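PDB 4HDE: SCO1/SenC family lipoprotein from Bacillus anthracis, which probably binds copper at a cysteine- and histidine-containing site on a thioredoxin fold, as a membrane-tethered SCO1/SenC protein linked to cytochrome c oxidase copper-site assembly. Local coordinates for residues T52-K57 against S154-E159; V69-F74 against R163-L168; Q45-P50 against H133-Y138; A37-T42 against T112-D117; T18-K23 against E95-W100. All blocks are in the same frame, centred on the assembly; numbering follows the deposited sequence.

In the fold
The five contacts are built round the mixed sheet of a thioredoxin fold, and their segments alternate along the chain, so that early and late parts interlock. Helix 48-64 serves interactions 1 and 3, whose centres lie about 11 Å apart; helix 158-169 serves interactions 1 and 2, about 12 Å apart. Met55 of the first helix touches Phe71 of interaction 2. Strands 70-75, 35-40 and 136-140 are consecutive in the sheet and contribute to interactions 2, 4 and 3. Interaction 4 packs helix 108-119 against the face opposite helix 48-64. Interaction 5, at the edge strand 100-103, has its centre about 19 Å from that of interaction 3, where the probable metal site sits.

Interaction 1 (T52-K57 against S154-E159); sequences TANMAK and SNTPYE
Asn54 and Thr156, with CA atoms 7.4 Å apart, mark the near approach of helical segment 52-57 to segment 154-159, a loop that turns into a helix at Tyr158, with Pro157 as N-cap and the centre of an inverse gamma turn. Tyr158 carries the contact, its ring held between two aliphatic groups. Lys57 CD lies over one face, 3.7 Å from Tyr158 CZ, in a CH-pi contact, while Thr156 CG2 covers the opposite face. With CG anti to the backbone N (chi1 -179°), the long Lys57 chain runs across the ring, and its ammonium adds at most a weak cation-pi attraction. The amide of Asn54 stands nearly perpendicular to the ring. A water bridges them, 2.7 Å from Tyr158 OH and donating to Asn54 OD1, while Asn54 ND2 bonds to Gly152 O. Thr156 OG1 is likewise satisfied, by Ser151 O. An amphipathic tyrosine suits this half-buried seam, where the start of the C-terminal helix 158-169 packs beside helix 48-64 of the thioredoxin fold.

Interaction 2 (V69-F74 against R163-L168); sequences VQFVSF and RDMKRL
Met165 of helical segment 163-168 faces Val69, at the start of segment 69-74 with its strand 70-74, and their CA atoms are 8.2 Å apart, a spacing bridged entirely by side chains. The long, unbranched Met165, a selenomethionine in the crystal, does most of the reaching. Its CG is anti to the carbonyl carbon (chi1 -73°) and the chain beyond stays extended, so the terminal methyl CE projects from the helix toward the strand. There CE meets the CG2 branch of Val69 at 4.1 Å, the two side chains crossing at about a right angle. The same methyl comes within 4.4 Å of Phe71 CZ, approaching that ring obliquely. Val36 of the adjacent strand also touches Met165, and Phe71 leans on Met55 and Leu58 of helix 48-64, so the methyl enters a largely apolar layer between sheet and helices. Polar groups occupy other sides of the C-terminal helix. Arg163 grips Asp164 OD1 side-on with two nitrogens, NE at 3.1 Å and NH1 at 3.3 Å, both from one face of the carboxylate, while Asp164 OD2 bonds to Tyr150 OH. With no polar bond crossing between strand and helix, this contact probably rests on dispersion and the exclusion of water, and a flexible, polarisable chain can fit the aliphatic and aromatic neighbours alike.

Interaction 3 (Q45-P50 against H133-Y138); sequences QTVCPP and HGTSFY
Cys48 and His133 meet where the CxxxC motif of the SCO1/SenC family enters helix 48-64 of the thioredoxin fold, Cys48 being the motif's second cysteine. The tight part of the contact is here: Cys48 SG lies 3.4 Å from His133 NE2 and 3.6 Å from His133 CE1. No hydrogen bond joins them, and the sulfur approaches the imidazole obliquely, 66° off the ring normal. His133 gets there because its CG lies between the backbone N and the carbonyl carbon (chi1 61°), which swings the ring back toward the helix start. In Sco proteins the two cysteines of the motif and a distant histidine bind copper, and this closeness of a soft sulfur and an imidazole nitrogen is consistent with such a site, although no metal is present. The looser side lies nearer solvent. There partly exposed Val47 and Thr135 touch by methyls alone, Val47 CG2 to Thr135 CG2 at 3.9 Å, with Ile153 resting on both. Their beta-branched side chains offer compact apolar surface that suits such a margin, and Thr135 pairs through its backbone with Gly152. The rotation of the imidazole is limited by a bent hydrogen bond: His133 ND1 donates to Gly134 O at 2.9 Å, from above the carbonyl plane.

Interaction 4 (A37-T42 against T112-D117); sequences ADFMFT and TKFSKD
Ser115 sets a hydroxyl over an aromatic face: its OG stands 4.0 Å above the plane of the Phe39 ring, offset toward the rim. The position follows from a first torsion that puts OG anti to the backbone N (chi1 -178°), and the hydroxyl has its hydrogen bond with Ser121 O, so the ring need not satisfy it. Ser115 CB adds an apolar touch at 3.9 Å from Phe39 CE1. A small serine lets helix 112-117 come close to strand 37-40, with the CA atoms of Phe39 and Ser115 8.5 Å apart. Beside it, Phe39 CZ meets the edge of the Phe114 ring at CE2, 4.2 Å away. Phe74 joins both rings, and Phe119 meets Phe39 edge-to-face, making an aromatic cluster between sheet and helix 108-119. On the helix's exposed side Asp117 binds two lysines, OD2 to Lys113 NZ at 2.7 Å and OD1 to Lys116 NZ at 2.6 Å. The chemistry is thus divided: charges pair within the helix on its outer surface, while the buried side relies on aromatic packing and one hydroxyl already bonded to a backbone carbonyl.

Interaction 5 (T18-K23 against E95-W100); sequences TNQDGK and EDTSNW
Two type I beta turns, Asn19 to Gly22 and Thr97 to Trp100, meet at the edge of the central sheet, and Gln20 joins them. Gln20 NE2 donates to Trp100 O at 3.1 Å and 172°, with the oxygen in the plane of the amide. Bent at chi2 (-94°), the side chain turns the edge of its amide to the strand, where OE1 also accepts from Leu102 N; carbonyl and N-H of the edge strand are thus paired much as a parallel neighbour's backbone would pair them. Glutamine, donor and acceptor in one flat group, suits this buried spot. Thr97 lines the side, its CB 3.8 Å from Gln20 NE2. Asn19 stiffens its own turn: OD1 accepts from Asp21 N at 2.9 Å, an Asx turn, and from Lys23 N at 3.0 Å, the two donors on opposite faces of the amide. Asp96 OD1 makes a second Asx turn with Ser98 N. The hairpin of strands 16-18 and 24-26 thereby docks on strand 100-103, with helix 83-90 touching Gln20 and Thr97, and Trp100 packing on helix 48-64.

Interaction 1 (T52-K57 against S154-E159)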
# COMPACT_ATOMS: atom_id res chain seq x y z
N THR A 52 2.57 7.38 -5.63
CA THR A 52 2.30 7.93 -4.33
C THR A 52 1.41 9.17 -4.45
O THR A 52 0.50 9.36 -3.64
CB THR A 52 3.60 8.23 -3.57
OG1 THR A 52 4.37 7.02 -3.48
CG2 THR A 52 3.29 8.73 -2.18
N ALA A 53 1.63 9.99 -5.48
CA ALA A 53 0.72 11.11 -5.72
C ALA A 53 -0.69 10.61 -6.02
O ALA A 53 -1.69 11.23 -5.62
CB ALA A 53 1.24 11.96 -6.86
N ASN A 54 -0.80 9.50 -6.75
CA ASN A 54 -2.11 8.93 -7.05
C ASN A 54 -2.79 8.41 -5.78
O ASN A 54 -3.99 8.60 -5.57
CB ASN A 54 -2.01 7.83 -8.10
CG ASN A 54 -1.55 8.35 -9.45
OD1 ASN A 54 -1.64 9.54 -9.74
ND2 ASN A 54 -1.05 7.45 -10.28
N MSE A 55 -2.02 7.76 -4.93
CA MSE A 55 -2.56 7.32 -3.66
C MSE A 55 -3.00 8.52 -2.82
O MSE A 55 -4.03 8.47 -2.15
CB MSE A 55 -1.57 6.43 -2.92
CG MSE A 55 -2.15 5.85 -1.63
SE MSE A 55 -1.14 4.37 -0.86
CE MSE A 55 -1.87 2.93 -1.97
N ALA A 56 -2.24 9.62 -2.86
CA ALA A 56 -2.64 10.83 -2.14
C ALA A 56 -3.95 11.42 -2.68
O ALA A 56 -4.77 11.93 -1.91
CB ALA A 56 -1.53 11.86 -2.19
N LYS A 57 -4.16 11.35 -3.99
CA LYS A 57 -5.41 11.82 -4.57
C LYS A 57 -6.56 10.95 -4.06
O LYS A 57 -7.61 11.46 -3.67
CB LYS A 57 -5.35 11.80 -6.09
CG LYS A 57 -6.63 12.30 -6.75
CD LYS A 57 -6.43 12.61 -8.23
CE LYS A 57 -7.76 12.91 -8.92
NZ LYS A 57 -8.49 14.05 -8.30
N SER A 154 -1.36 3.83 -14.18
CA SER A 154 -1.94 4.13 -15.48
C SER A 154 -3.46 4.20 -15.39
O SER A 154 -4.12 3.19 -15.16
CB SER A 154 -1.52 3.06 -16.49
OG SER A 154 -2.05 3.34 -17.78
N ASN A 155 -4.00 5.40 -15.56
CA ASN A 155 -5.44 5.59 -15.49
C ASN A 155 -6.06 5.00 -14.22
O ASN A 155 -7.03 4.25 -14.29
CB ASN A 155 -6.11 4.99 -16.73
CG ASN A 155 -7.56 5.39 -16.86
OD1 ASN A 155 -7.99 6.42 -16.32
ND2 ASN A 155 -8.33 4.59 -17.58
N THR A 156 -5.49 5.33 -13.08
CA THR A 156 -6.04 4.87 -11.81
C THR A 156 -7.55 5.18 -11.76
O THR A 156 -7.95 6.33 -11.95
CB THR A 156 -5.32 5.53 -10.63
OG1 THR A 156 -3.93 5.17 -10.67
CG2 THR A 156 -5.92 5.09 -9.31
N PRO A 157 -8.38 4.16 -11.54
CA PRO A 157 -9.83 4.36 -11.65
C PRO A 157 -10.43 4.83 -10.32
O PRO A 157 -11.09 4.06 -9.61
CB PRO A 157 -10.34 2.97 -12.00
CG PRO A 157 -9.39 2.05 -11.31
CD PRO A 157 -8.04 2.73 -11.39
N TYR A 158 -10.23 6.11 -10.01
CA TYR A 158 -10.58 6.63 -8.69
C TYR A 158 -12.05 6.38 -8.35
O TYR A 158 -12.37 6.00 -7.23
CB TYR A 158 -10.28 8.11 -8.58
CG TYR A 158 -8.81 8.42 -8.74
CD1 TYR A 158 -7.91 8.19 -7.70
CD2 TYR A 158 -8.31 8.95 -9.93
CE1 TYR A 158 -6.57 8.47 -7.84
CE2 TYR A 158 -6.96 9.22 -10.07
CZ TYR A 158 -6.11 8.98 -9.02
OH TYR A 158 -4.77 9.25 -9.15
N GLU A 159 -12.93 6.60 -9.32
CA GLU A 159 -14.36 6.43 -9.09
C GLU A 159 -14.73 4.98 -8.79
O GLU A 159 -15.56 4.72 -7.92
CB GLU A 159 -15.16 6.98 -10.27
CG GLU A 159 -15.02 8.48 -10.46
CD GLU A 159 -13.74 8.90 -11.18
OE1 GLU A 159 -13.04 8.02 -11.73
OE2 GLU A 159 -13.44 10.11 -11.19
O HOH W 1 -3.97 9.80 -11.70

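Interaction 2 (V69-F74 against R163-L168)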
# COMPACT_ATOMS: atom_id res chain seq x y z
N VAL A 69 -10.93 4.92 5.80
CA VAL A 69 -10.08 3.87 5.26
C VAL A 69 -8.63 4.14 5.65
O VAL A 69 -8.28 5.24 6.07
CB VAL A 69 -10.20 3.80 3.73
CG1 VAL A 69 -11.65 3.50 3.33
CG2 VAL A 69 -9.74 5.10 3.11
N GLN A 70 -7.79 3.11 5.49
CA GLN A 70 -6.35 3.21 5.77
C GLN A 70 -5.56 3.00 4.49
O GLN A 70 -6.00 2.32 3.57
CB GLN A 70 -5.93 2.15 6.77
CG GLN A 70 -6.58 2.29 8.13
CD GLN A 70 -6.10 3.52 8.88
OE1 GLN A 70 -4.91 3.82 8.91
NE2 GLN A 70 -7.04 4.22 9.52
N PHE A 71 -4.37 3.59 4.45
CA PHE A 71 -3.44 3.42 3.35
C PHE A 71 -2.15 2.85 3.87
O PHE A 71 -1.67 3.25 4.94
CB PHE A 71 -3.21 4.76 2.64
CG PHE A 71 -4.46 5.28 1.98
CD1 PHE A 71 -4.79 4.88 0.71
CD2 PHE A 71 -5.33 6.11 2.67
CE1 PHE A 71 -5.96 5.33 0.11
CE2 PHE A 71 -6.49 6.56 2.08
CZ PHE A 71 -6.80 6.17 0.81
N VAL A 72 -1.60 1.90 3.13
CA VAL A 72 -0.36 1.23 3.52
C VAL A 72 0.53 1.09 2.30
O VAL A 72 0.11 0.58 1.27
CB VAL A 72 -0.64 -0.17 4.11
CG1 VAL A 72 0.66 -0.91 4.44
CG2 VAL A 72 -1.52 -0.06 5.35
N SER A 73 1.77 1.56 2.44
CA SER A 73 2.78 1.38 1.40
C SER A 73 3.91 0.53 1.95
O SER A 73 4.55 0.92 2.93
CB SER A 73 3.35 2.73 0.96
OG SER A 73 2.32 3.58 0.44
N PHE A 74 4.19 -0.60 1.32
CA PHE A 74 5.28 -1.47 1.75
C PHE A 74 6.53 -1.11 0.97
O PHE A 74 6.49 -1.10 -0.27
CB PHE A 74 4.97 -2.95 1.47
CG PHE A 74 3.75 -3.48 2.16
CD1 PHE A 74 3.83 -3.93 3.47
CD2 PHE A 74 2.54 -3.56 1.50
CE1 PHE A 74 2.72 -4.44 4.12
CE2 PHE A 74 1.41 -4.07 2.15
CZ PHE A 74 1.51 -4.52 3.46
N ARG A 163 -16.32 3.68 -5.28
CA ARG A 163 -17.54 2.87 -5.33
C ARG A 163 -17.37 1.59 -4.51
O ARG A 163 -18.24 1.21 -3.72
CB ARG A 163 -17.87 2.52 -6.80
CG ARG A 163 -18.98 1.49 -7.01
CD ARG A 163 -18.86 0.82 -8.39
NE ARG A 163 -17.62 0.06 -8.50
CZ ARG A 163 -17.03 -0.27 -9.64
NH1 ARG A 163 -15.89 -0.94 -9.63
NH2 ARG A 163 -17.58 0.09 -10.80
N ASP A 164 -16.25 0.92 -4.72
CA ASP A 164 -15.98 -0.33 -4.00
C ASP A 164 -15.81 -0.11 -2.49
O ASP A 164 -16.28 -0.92 -1.68
CB ASP A 164 -14.75 -1.03 -4.60
CG ASP A 164 -14.99 -1.51 -6.03
OD1 ASP A 164 -16.15 -1.67 -6.44
OD2 ASP A 164 -13.99 -1.76 -6.75
N MSE A 165 -15.15 0.98 -2.11
CA MSE A 165 -15.06 1.35 -0.70
C MSE A 165 -16.44 1.57 -0.10
O MSE A 165 -16.70 1.15 1.03
CB MSE A 165 -14.23 2.61 -0.52
CG MSE A 165 -12.75 2.43 -0.72
SE MSE A 165 -11.88 4.15 -0.84
CE MSE A 165 -10.06 3.54 -0.65
N LYS A 166 -17.31 2.26 -0.84
CA LYS A 166 -18.66 2.50 -0.34
C LYS A 166 -19.41 1.20 -0.13
O LYS A 166 -20.13 1.05 0.85
CB LYS A 166 -19.44 3.41 -1.29
CG LYS A 166 -18.95 4.84 -1.27
CD LYS A 166 -19.83 5.72 -2.14
CE LYS A 166 -19.40 7.18 -2.05
NZ LYS A 166 -20.26 8.05 -2.89
N ARG A 167 -19.22 0.23 -1.03
CA ARG A 167 -19.86 -1.06 -0.86
C ARG A 167 -19.37 -1.76 0.42
O ARG A 167 -20.17 -2.34 1.15
CB ARG A 167 -19.61 -1.96 -2.08
CG ARG A 167 -20.25 -1.50 -3.38
CD ARG A 167 -21.77 -1.44 -3.30
NE ARG A 167 -22.24 -0.16 -2.79
CZ ARG A 167 -22.26 0.97 -3.50
NH1 ARG A 167 -21.84 0.97 -4.76
NH2 ARG A 167 -22.71 2.09 -2.95
N LEU A 168 -18.06 -1.70 0.68
CA LEU A 168 -17.51 -2.35 1.86
C LEU A 168 -17.98 -1.68 3.15
O LEU A 168 -18.05 -2.33 4.20
CB LEU A 168 -15.98 -2.36 1.83
CG LEU A 168 -15.33 -3.22 0.74
CD1 LEU A 168 -13.83 -3.10 0.82
CD2 LEU A 168 -15.75 -4.68 0.89

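Interaction 3 (Q45-P50 against H133-Y138)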
# COMPACT_ATOMS: atom_id res chain seq x y z
N GLN A 45 13.41 5.85 -9.48
CA GLN A 45 13.63 6.91 -10.46
C GLN A 45 12.50 6.99 -11.49
O GLN A 45 12.54 7.81 -12.41
CB GLN A 45 14.97 6.72 -11.16
CG GLN A 45 16.15 6.83 -10.21
CD GLN A 45 17.47 6.54 -10.91
OE1 GLN A 45 17.52 5.86 -11.93
NE2 GLN A 45 18.56 7.07 -10.34
N THR A 46 11.50 6.12 -11.34
CA THR A 46 10.39 6.09 -12.28
C THR A 46 9.01 6.25 -11.64
O THR A 46 8.54 7.36 -11.43
CB THR A 46 10.46 4.85 -13.24
OG1 THR A 46 10.32 3.64 -12.48
CG2 THR A 46 11.79 4.82 -14.00
N VAL A 47 8.36 5.14 -11.32
CA VAL A 47 6.92 5.19 -11.09
C VAL A 47 6.46 5.41 -9.65
O VAL A 47 5.30 5.69 -9.43
CB VAL A 47 6.20 3.94 -11.64
CG1 VAL A 47 6.41 3.81 -13.14
CG2 VAL A 47 6.67 2.69 -10.91
N CYS A 48 7.35 5.28 -8.67
CA CYS A 48 6.87 5.36 -7.28
C CYS A 48 6.38 6.75 -6.87
O CYS A 48 5.36 6.86 -6.18
CB CYS A 48 7.89 4.79 -6.29
SG CYS A 48 8.12 2.99 -6.44
N PRO A 49 7.08 7.82 -7.28
CA PRO A 49 6.50 9.13 -6.92
C PRO A 49 5.10 9.38 -7.54
O PRO A 49 4.20 9.79 -6.80
CB PRO A 49 7.57 10.13 -7.40
CG PRO A 49 8.85 9.34 -7.33
CD PRO A 49 8.47 7.95 -7.78
N PRO A 50 4.90 9.11 -8.85
CA PRO A 50 3.52 9.29 -9.34
C PRO A 50 2.52 8.33 -8.69
O PRO A 50 1.39 8.74 -8.45
CB PRO A 50 3.63 9.05 -10.84
CG PRO A 50 4.99 8.51 -11.09
CD PRO A 50 5.87 8.90 -9.94
N HIS A 133 8.90 -4.40 -8.94
CA HIS A 133 7.79 -4.65 -8.03
C HIS A 133 6.49 -4.32 -8.75
O HIS A 133 6.51 -3.68 -9.80
CB HIS A 133 7.91 -3.79 -6.77
CG HIS A 133 7.87 -2.32 -7.06
ND1 HIS A 133 6.71 -1.58 -7.04
CD2 HIS A 133 8.86 -1.46 -7.41
CE1 HIS A 133 6.98 -0.33 -7.35
NE2 HIS A 133 8.28 -0.23 -7.59
N GLY A 134 5.36 -4.75 -8.18
CA GLY A 134 4.07 -4.49 -8.80
C GLY A 134 3.64 -3.04 -8.64
O GLY A 134 4.00 -2.39 -7.65
N THR A 135 2.86 -2.55 -9.59
CA THR A 135 2.42 -1.16 -9.56
C THR A 135 0.93 -1.01 -9.24
O THR A 135 0.34 0.05 -9.45
CB THR A 135 2.71 -0.47 -10.90
OG1 THR A 135 2.11 -1.22 -11.95
CG2 THR A 135 4.21 -0.38 -11.14
N SER A 136 0.31 -2.07 -8.75
CA SER A 136 -1.13 -2.02 -8.46
C SER A 136 -1.44 -1.40 -7.10
O SER A 136 -0.58 -1.35 -6.21
CB SER A 136 -1.73 -3.43 -8.49
OG SER A 136 -1.62 -4.01 -9.77
N PHE A 137 -2.67 -0.95 -6.95
CA PHE A 137 -3.25 -0.67 -5.64
C PHE A 137 -4.20 -1.84 -5.32
O PHE A 137 -4.93 -2.30 -6.19
CB PHE A 137 -4.09 0.61 -5.65
CG PHE A 137 -3.30 1.89 -5.82
CD1 PHE A 137 -1.90 1.93 -5.72
CD2 PHE A 137 -3.98 3.09 -6.05
CE1 PHE A 137 -1.21 3.14 -5.88
CE2 PHE A 137 -3.30 4.28 -6.21
CZ PHE A 137 -1.93 4.31 -6.11
N TYR A 138 -4.19 -2.30 -4.07
CA TYR A 138 -5.04 -3.40 -3.64
C TYR A 138 -5.99 -2.96 -2.55
O TYR A 138 -5.58 -2.32 -1.58
CB TYR A 138 -4.18 -4.54 -3.10
CG TYR A 138 -3.17 -5.05 -4.08
CD1 TYR A 138 -3.48 -6.07 -4.97
CD2 TYR A 138 -1.89 -4.51 -4.14
CE1 TYR A 138 -2.54 -6.54 -5.88
CE2 TYR A 138 -0.96 -4.97 -5.04
CZ TYR A 138 -1.29 -5.98 -5.91
OH TYR A 138 -0.34 -6.43 -6.80

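Interaction 4 (A37-T42 against T112-D117)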
# COMPACT_ATOMS: atom_id res chain seq x y z
N ALA A 37 -3.42 -1.03 -0.25
CA ALA A 37 -1.99 -1.30 -0.20
C ALA A 37 -1.31 -1.05 -1.55
O ALA A 37 -1.88 -1.30 -2.62
CB ALA A 37 -1.75 -2.73 0.22
N ASP A 38 -0.07 -0.54 -1.49
CA ASP A 38 0.82 -0.60 -2.63
C ASP A 38 2.24 -0.96 -2.19
O ASP A 38 2.53 -1.04 -0.99
CB ASP A 38 0.74 0.68 -3.49
CG ASP A 38 1.38 1.89 -2.84
OD1 ASP A 38 1.69 1.87 -1.63
OD2 ASP A 38 1.57 2.92 -3.55
N PHE A 39 3.11 -1.18 -3.18
CA PHE A 39 4.52 -1.50 -2.99
C PHE A 39 5.35 -0.44 -3.70
O PHE A 39 5.06 -0.08 -4.83
CB PHE A 39 4.83 -2.89 -3.56
CG PHE A 39 4.21 -4.00 -2.78
CD1 PHE A 39 4.94 -4.67 -1.81
CD2 PHE A 39 2.89 -4.38 -2.99
CE1 PHE A 39 4.38 -5.70 -1.07
CE2 PHE A 39 2.32 -5.42 -2.24
CZ PHE A 39 3.07 -6.07 -1.28
N MSE A 40 6.39 0.05 -3.03
CA MSE A 40 7.20 1.13 -3.58
C MSE A 40 8.56 1.18 -2.90
O MSE A 40 8.86 0.38 -2.02
CB MSE A 40 6.49 2.46 -3.39
CG MSE A 40 5.98 2.68 -1.97
SE MSE A 40 6.16 4.52 -1.38
CE MSE A 40 8.05 4.50 -0.93
N PHE A 41 9.42 2.09 -3.35
CA PHE A 41 10.69 2.32 -2.68
C PHE A 41 11.13 3.75 -2.89
O PHE A 41 10.81 4.36 -3.91
CB PHE A 41 11.77 1.29 -3.06
CG PHE A 41 12.24 1.35 -4.50
CD1 PHE A 41 13.53 1.76 -4.81
CD2 PHE A 41 11.40 0.93 -5.52
CE1 PHE A 41 13.95 1.80 -6.14
CE2 PHE A 41 11.82 0.96 -6.84
CZ PHE A 41 13.08 1.40 -7.15
N THR A 42 11.85 4.31 -1.93
CA THR A 42 12.12 5.75 -1.95
C THR A 42 13.16 6.18 -2.98
O THR A 42 13.18 7.34 -3.38
CB THR A 42 12.50 6.33 -0.56
OG1 THR A 42 13.83 5.93 -0.21
CG2 THR A 42 11.52 5.86 0.51
N THR A 112 10.14 -10.00 -0.42
CA THR A 112 10.00 -10.74 -1.67
C THR A 112 9.00 -11.88 -1.51
O THR A 112 8.10 -12.07 -2.34
CB THR A 112 11.36 -11.28 -2.14
OG1 THR A 112 12.23 -10.17 -2.42
CG2 THR A 112 11.20 -12.14 -3.39
N LYS A 113 9.12 -12.63 -0.42
CA LYS A 113 8.21 -13.73 -0.15
C LYS A 113 6.81 -13.20 0.14
O LYS A 113 5.82 -13.75 -0.34
CB LYS A 113 8.71 -14.58 1.02
CG LYS A 113 7.86 -15.81 1.30
CD LYS A 113 8.24 -16.46 2.61
CE LYS A 113 7.31 -17.63 2.93
NZ LYS A 113 5.88 -17.20 3.02
N PHE A 114 6.73 -12.13 0.92
CA PHE A 114 5.45 -11.55 1.31
C PHE A 114 4.68 -11.08 0.08
O PHE A 114 3.48 -11.35 -0.06
CB PHE A 114 5.71 -10.39 2.28
CG PHE A 114 4.47 -9.67 2.75
CD1 PHE A 114 3.76 -10.13 3.85
CD2 PHE A 114 4.05 -8.51 2.13
CE1 PHE A 114 2.63 -9.45 4.30
CE2 PHE A 114 2.92 -7.83 2.58
CZ PHE A 114 2.22 -8.31 3.66
N SER A 115 5.35 -10.37 -0.82
CA SER A 115 4.72 -9.90 -2.04
C SER A 115 4.27 -11.06 -2.94
O SER A 115 3.16 -11.03 -3.50
CB SER A 115 5.68 -8.97 -2.79
OG SER A 115 5.09 -8.45 -3.97
N LYS A 116 5.10 -12.09 -3.05
CA LYS A 116 4.77 -13.27 -3.84
C LYS A 116 3.55 -14.01 -3.29
O LYS A 116 2.63 -14.35 -4.04
CB LYS A 116 5.97 -14.23 -3.89
CG LYS A 116 5.66 -15.63 -4.42
CD LYS A 116 6.91 -16.52 -4.46
CE LYS A 116 7.34 -16.99 -3.07
NZ LYS A 116 6.55 -18.15 -2.56
N ASP A 117 3.55 -14.25 -1.99
CA ASP A 117 2.57 -15.15 -1.39
C ASP A 117 1.23 -14.50 -1.12
O ASP A 117 0.20 -15.17 -1.12
CB ASP A 117 3.13 -15.75 -0.10
CG ASP A 117 4.15 -16.84 -0.36
OD1 ASP A 117 4.32 -17.21 -1.54
OD2 ASP A 117 4.76 -17.34 0.61

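Interaction 5 (T18-K23 against E95-W100)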
# COMPACT_ATOMS: atom_id res chain seq x y z
N THR A 18 7.39 -2.23 10.64
CA THR A 18 7.67 -0.96 11.31
C THR A 18 7.29 0.19 10.39
O THR A 18 7.59 0.16 9.20
CB THR A 18 9.17 -0.86 11.67
OG1 THR A 18 9.52 -1.96 12.52
CG2 THR A 18 9.46 0.44 12.39
N ASN A 19 6.62 1.21 10.93
CA ASN A 19 6.21 2.36 10.12
C ASN A 19 7.23 3.49 10.08
O ASN A 19 8.35 3.36 10.61
CB ASN A 19 4.81 2.86 10.53
CG ASN A 19 4.80 3.58 11.86
OD1 ASN A 19 5.85 3.87 12.46
ND2 ASN A 19 3.61 3.90 12.33
N GLN A 20 6.84 4.61 9.48
CA GLN A 20 7.76 5.71 9.21
C GLN A 20 8.12 6.47 10.48
O GLN A 20 8.98 7.33 10.46
CB GLN A 20 7.17 6.65 8.15
CG GLN A 20 5.95 7.47 8.58
CD GLN A 20 4.63 6.81 8.22
OE1 GLN A 20 4.54 5.60 8.13
NE2 GLN A 20 3.61 7.62 8.02
N ASP A 21 7.44 6.14 11.58
CA ASP A 21 7.76 6.69 12.89
C ASP A 21 8.51 5.69 13.78
O ASP A 21 8.73 5.94 14.96
CB ASP A 21 6.48 7.16 13.60
CG ASP A 21 5.83 8.34 12.90
OD1 ASP A 21 6.57 9.19 12.37
OD2 ASP A 21 4.59 8.41 12.89
N GLY A 22 8.92 4.56 13.20
CA GLY A 22 9.66 3.56 13.94
C GLY A 22 8.80 2.79 14.93
O GLY A 22 9.31 2.26 15.92
N LYS A 23 7.50 2.73 14.66
CA LYS A 23 6.56 2.05 15.54
C LYS A 23 6.00 0.80 14.85
O LYS A 23 5.88 0.77 13.63
CB LYS A 23 5.40 2.99 15.91
CG LYS A 23 5.81 4.37 16.38
CD LYS A 23 6.49 4.30 17.72
CE LYS A 23 7.01 5.67 18.17
NZ LYS A 23 5.94 6.65 18.49
N GLU A 95 -0.10 15.98 3.51
CA GLU A 95 0.02 16.54 4.85
C GLU A 95 -0.75 15.71 5.87
O GLU A 95 -0.84 16.07 7.04
CB GLU A 95 -0.47 17.98 4.88
CG GLU A 95 0.36 18.89 4.00
CD GLU A 95 0.02 20.35 4.17
OE1 GLU A 95 -1.15 20.72 3.96
OE2 GLU A 95 0.93 21.13 4.53
N ASP A 96 -1.31 14.59 5.41
CA ASP A 96 -2.11 13.73 6.27
C ASP A 96 -1.53 12.32 6.29
O ASP A 96 -1.61 11.59 5.31
CB ASP A 96 -3.56 13.70 5.77
CG ASP A 96 -4.49 12.92 6.68
OD1 ASP A 96 -4.07 12.49 7.77
OD2 ASP A 96 -5.67 12.76 6.30
N THR A 97 -0.93 11.93 7.41
CA THR A 97 -0.51 10.55 7.59
C THR A 97 -1.21 9.87 8.76
O THR A 97 -0.81 8.79 9.20
CB THR A 97 1.02 10.42 7.71
OG1 THR A 97 1.49 11.24 8.78
CG2 THR A 97 1.70 10.85 6.42
N SER A 98 -2.28 10.48 9.25
CA SER A 98 -3.06 9.87 10.32
C SER A 98 -3.57 8.48 9.91
O SER A 98 -3.71 7.59 10.75
CB SER A 98 -4.23 10.76 10.73
OG SER A 98 -5.17 10.87 9.67
N ASN A 99 -3.84 8.30 8.62
CA ASN A 99 -4.31 7.02 8.11
C ASN A 99 -3.42 6.48 6.99
O ASN A 99 -3.89 5.77 6.11
CB ASN A 99 -5.75 7.12 7.62
CG ASN A 99 -5.90 8.01 6.39
OD1 ASN A 99 -5.08 8.91 6.16
ND2 ASN A 99 -6.93 7.77 5.59
N TRP A 100 -2.13 6.82 7.00
CA TRP A 100 -1.22 6.32 5.97
C TRP A 100 0.08 5.90 6.63
O TRP A 100 0.80 6.73 7.20
CB TRP A 100 -0.95 7.39 4.91
CG TRP A 100 -0.32 6.91 3.62
CD1 TRP A 100 0.34 5.73 3.39
CD2 TRP A 100 -0.31 7.62 2.39
NE1 TRP A 100 0.76 5.68 2.07
CE2 TRP A 100 0.36 6.83 1.44
CE3 TRP A 100 -0.83 8.86 1.99
CZ2 TRP A 100 0.55 7.24 0.13
CZ3 TRP A 100 -0.64 9.26 0.68
CH2 TRP A 100 0.04 8.45 -0.24